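Local coordinates for VWFA domain-containing protein (Alicyclobacillus acidocaldarius subsp. acidocaldarius, PDB 3RAG) that is of unknown function but carries a von Willebrand factor type A domain that binds a sodium ion, consistent with the metal site of that fold, at residues A[13-18]-A[41-46]. Sequence-based numbering, arbitrary orientation.
Sequences ILVITD and VNVIGI. With NA (sodium ion), chain C.
Leu14 swings its CD1 over the neighbouring strand, 3.9 Å from Asn42 CB, and the same methyl reaches CD1 of Ile44; with CG anti to the backbone N, a chi2 of 65° turns CD1 toward the other strand. Further along this face Ile16 CG2 meets the tip of Ile46, CD1, at 4.0 Å, crossing it at a slant. The other face is lined by Ile13, Val15 and Thr17 against Val41 and Val43. Ile13 and Val41 lie side by side, while the Thr17 methyl CG2 sits 4.0 Å from Val43 CG1. With OG1 anti to the backbone N (chi1 -175°), CG2 faces the neighbouring strand and the hydroxyl hydrogen-bonds to Asp142. Between these two layers of side chains runs a parallel ladder: Ile13 O takes Asn42 N, Asn42 O takes Val15 N, Val15 O takes Ile44 N at 2.8 Å, and Ile44 O takes Thr17 N. The last rung, Ile46 N to Thr17 O, is weak, bent to 134° at the hydrogen where strand 10-17 gives way to loop. There Asp18 keeps its CB beside Ile46 CB while its carboxylate leads off to the sodium ion, OD1 at 2.4 Å; the ion is also bound by Ser144, Ser146 and two waters, and OD2 forms a salt bridge with Lys150. A metal at the C-terminal ends of the parallel strands, held by two serines and an aspartate, resembles the metal-ion-dependent adhesion site of vWA domains. The two strands belong to one beta-alpha-beta unit, linked through helix 27-36, inside the Rossmann-like sheet. Strand 135-142 pairs with the far edge of 10-17; helix 79-106 covers the Leu14 and Ile44 face, and helices 214-232 and 58-66 cover the face of Val15 and Val43.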
ATOM      1  N   ILE A  13       1.144   2.776   0.653  1.00 24.23           N
ATOM      2  CA  ILE A  13       2.289   2.031   0.150  1.00 24.82           C
ATOM      3  C   ILE A  13       2.009   0.580   0.509  1.00 26.89           C
ATOM      4  O   ILE A  13       1.738   0.268   1.670  1.00 25.25           O
ATOM      5  CB  ILE A  13       3.590   2.472   0.858  1.00 25.19           C
ATOM      6  CG1 ILE A  13       3.905   3.953   0.549  1.00 25.90           C
ATOM      7  CG2 ILE A  13       4.752   1.531   0.475  1.00 26.73           C
ATOM      8  CD1 ILE A  13       5.035   4.563   1.430  1.00 25.72           C
ATOM      9  N   LEU A  14       2.054  -0.311  -0.478  1.00 23.42           N
ATOM     10  CA  LEU A  14       1.808  -1.725  -0.206  1.00 23.36           C
ATOM     11  C   LEU A  14       3.104  -2.488  -0.452  1.00 24.07           C
ATOM     12  O   LEU A  14       3.579  -2.576  -1.576  1.00 24.91           O
ATOM     13  CB  LEU A  14       0.703  -2.261  -1.133  1.00 24.09           C
ATOM     14  CG  LEU A  14       0.549  -3.784  -1.095  1.00 24.85           C
ATOM     15  CD1 LEU A  14       0.080  -4.232   0.292  1.00 24.45           C
ATOM     16  CD2 LEU A  14      -0.452  -4.239  -2.165  1.00 27.76           C
ATOM     17  N   VAL A  15       3.685  -3.050   0.601  1.00 23.39           N
ATOM     18  CA  VAL A  15       4.933  -3.785   0.448  1.00 22.61           C
ATOM     19  C   VAL A  15       4.595  -5.272   0.356  1.00 21.76           C
ATOM     20  O   VAL A  15       3.884  -5.791   1.215  1.00 24.26           O
ATOM     21  CB  VAL A  15       5.833  -3.570   1.671  1.00 26.45           C
ATOM     22  CG1 VAL A  15       7.131  -4.380   1.521  1.00 27.21           C
ATOM     23  CG2 VAL A  15       6.130  -2.057   1.840  1.00 26.04           C
ATOM     24  N   ILE A  16       5.124  -5.948  -0.660  1.00 23.53           N
ATOM     25  CA  ILE A  16       4.941  -7.392  -0.815  1.00 24.28           C
ATOM     26  C   ILE A  16       6.320  -8.046  -0.746  1.00 24.15           C
ATOM     27  O   ILE A  16       7.210  -7.733  -1.563  1.00 23.79           O
ATOM     28  CB  ILE A  16       4.215  -7.739  -2.135  1.00 25.65           C
ATOM     29  CG1 ILE A  16       2.839  -7.038  -2.163  1.00 23.80           C
ATOM     30  CG2 ILE A  16       4.075  -9.257  -2.259  1.00 25.59           C
ATOM     31  CD1 ILE A  16       2.032  -7.241  -3.460  1.00 26.52           C
ATOM     32  N   THR A  17       6.518  -8.947   0.210  1.00 22.24           N
ATOM     33  CA  THR A  17       7.882  -9.335   0.545  1.00 23.62           C
ATOM     34  C   THR A  17       7.934 -10.766   1.057  1.00 26.68           C
ATOM     35  O   THR A  17       6.927 -11.283   1.554  1.00 27.21           O
ATOM     36  CB  THR A  17       8.452  -8.332   1.620  1.00 24.84           C
ATOM     37  OG1 THR A  17       9.825  -8.606   1.886  1.00 26.37           O
ATOM     38  CG2 THR A  17       7.656  -8.446   2.963  1.00 23.16           C
ATOM     39  N   ASP A  18       9.090 -11.415   0.943  1.00 24.59           N
ATOM     40  CA  ASP A  18       9.235 -12.753   1.538  1.00 25.72           C
ATOM     41  C   ASP A  18      10.219 -12.823   2.705  1.00 28.98           C
ATOM     42  O   ASP A  18      10.757 -13.896   3.018  1.00 27.10           O
ATOM     43  CB  ASP A  18       9.511 -13.850   0.484  1.00 25.45           C
ATOM     44  CG  ASP A  18      10.908 -13.777  -0.089  1.00 30.46           C
ATOM     45  OD1 ASP A  18      11.563 -12.734   0.097  1.00 26.98           O
ATOM     46  OD2 ASP A  18      11.337 -14.735  -0.768  1.00 29.15           O
ATOM     47  N   VAL A  41       0.965   2.444   5.394  1.00 26.68           N
ATOM     48  CA  VAL A  41       1.843   1.412   4.829  1.00 25.61           C
ATOM     49  C   VAL A  41       1.301   0.052   5.245  1.00 26.60           C
ATOM     50  O   VAL A  41       1.164  -0.227   6.445  1.00 27.46           O
ATOM     51  CB  VAL A  41       3.309   1.555   5.324  1.00 28.63           C
ATOM     52  CG1 VAL A  41       4.233   0.536   4.625  1.00 25.60           C
ATOM     53  CG2 VAL A  41       3.815   2.979   5.079  1.00 24.34           C
ATOM     54  N   ASN A  42       0.970  -0.768   4.249  1.00 24.40           N
ATOM     55  CA  ASN A  42       0.484  -2.136   4.457  1.00 23.59           C
ATOM     56  C   ASN A  42       1.564  -3.124   4.016  1.00 23.81           C
ATOM     57  O   ASN A  42       2.370  -2.813   3.122  1.00 24.51           O
ATOM     58  CB  ASN A  42      -0.761  -2.384   3.597  1.00 25.08           C
ATOM     59  CG  ASN A  42      -1.972  -1.576   4.054  1.00 27.16           C
ATOM     60  OD1 ASN A  42      -2.778  -1.084   3.234  1.00 31.74           O
ATOM     61  ND2 ASN A  42      -2.105  -1.434   5.334  1.00 22.73           N
ATOM     62  N   VAL A  43       1.627  -4.287   4.653  1.00 26.50           N
ATOM     63  CA  VAL A  43       2.655  -5.271   4.290  1.00 24.02           C
ATOM     64  C   VAL A  43       2.024  -6.647   4.125  1.00 23.60           C
ATOM     65  O   VAL A  43       1.302  -7.128   5.010  1.00 25.33           O
ATOM     66  CB  VAL A  43       3.743  -5.380   5.374  1.00 25.17           C
ATOM     67  CG1 VAL A  43       4.884  -6.326   4.888  1.00 23.28           C
ATOM     68  CG2 VAL A  43       4.291  -3.983   5.746  1.00 23.66           C
ATOM     69  N   ILE A  44       2.319  -7.275   2.997  1.00 23.46           N
ATOM     70  CA  ILE A  44       1.989  -8.684   2.816  1.00 23.88           C
ATOM     71  C   ILE A  44       3.274  -9.495   2.872  1.00 25.16           C
ATOM     72  O   ILE A  44       4.194  -9.296   2.060  1.00 26.33           O
ATOM     73  CB  ILE A  44       1.293  -8.932   1.464  1.00 29.38           C
ATOM     74  CG1 ILE A  44      -0.088  -8.263   1.457  1.00 28.85           C
ATOM     75  CG2 ILE A  44       1.206 -10.436   1.171  1.00 25.93           C
ATOM     76  CD1 ILE A  44      -0.815  -8.306   0.083  1.00 29.32           C
ATOM     77  N   GLY A  45       3.336 -10.418   3.830  1.00 24.12           N
ATOM     78  CA  GLY A  45       4.456 -11.356   3.913  1.00 24.49           C
ATOM     79  C   GLY A  45       4.012 -12.650   3.226  1.00 29.47           C
ATOM     80  O   GLY A  45       2.854 -13.036   3.314  1.00 30.10           O
ATOM     81  N   ILE A  46       4.926 -13.309   2.529  1.00 30.59           N
ATOM     82  CA  ILE A  46       4.563 -14.498   1.767  1.00 26.21           C
ATOM     83  C   ILE A  46       5.054 -15.762   2.458  1.00 27.78           C
ATOM     84  O   ILE A  46       6.232 -15.879   2.813  1.00 32.94           O
ATOM     85  CB  ILE A  46       5.161 -14.443   0.330  1.00 30.70           C
ATOM     86  CG1 ILE A  46       4.735 -13.155  -0.399  1.00 30.05           C
ATOM     87  CG2 ILE A  46       4.721 -15.677  -0.460  1.00 28.62           C
ATOM     88  CD1 ILE A  46       5.486 -12.948  -1.745  1.00 28.31           C
TER
HETATM   89 NA    NA C 240      13.955 -12.546   0.490  1.00 39.27          NA
HETATM   90  O   HOH W   1      13.214 -10.345   1.422  1.00 36.60           O
HETATM   91  O   HOH W   2      15.491 -12.856   2.874  1.00 65.90           O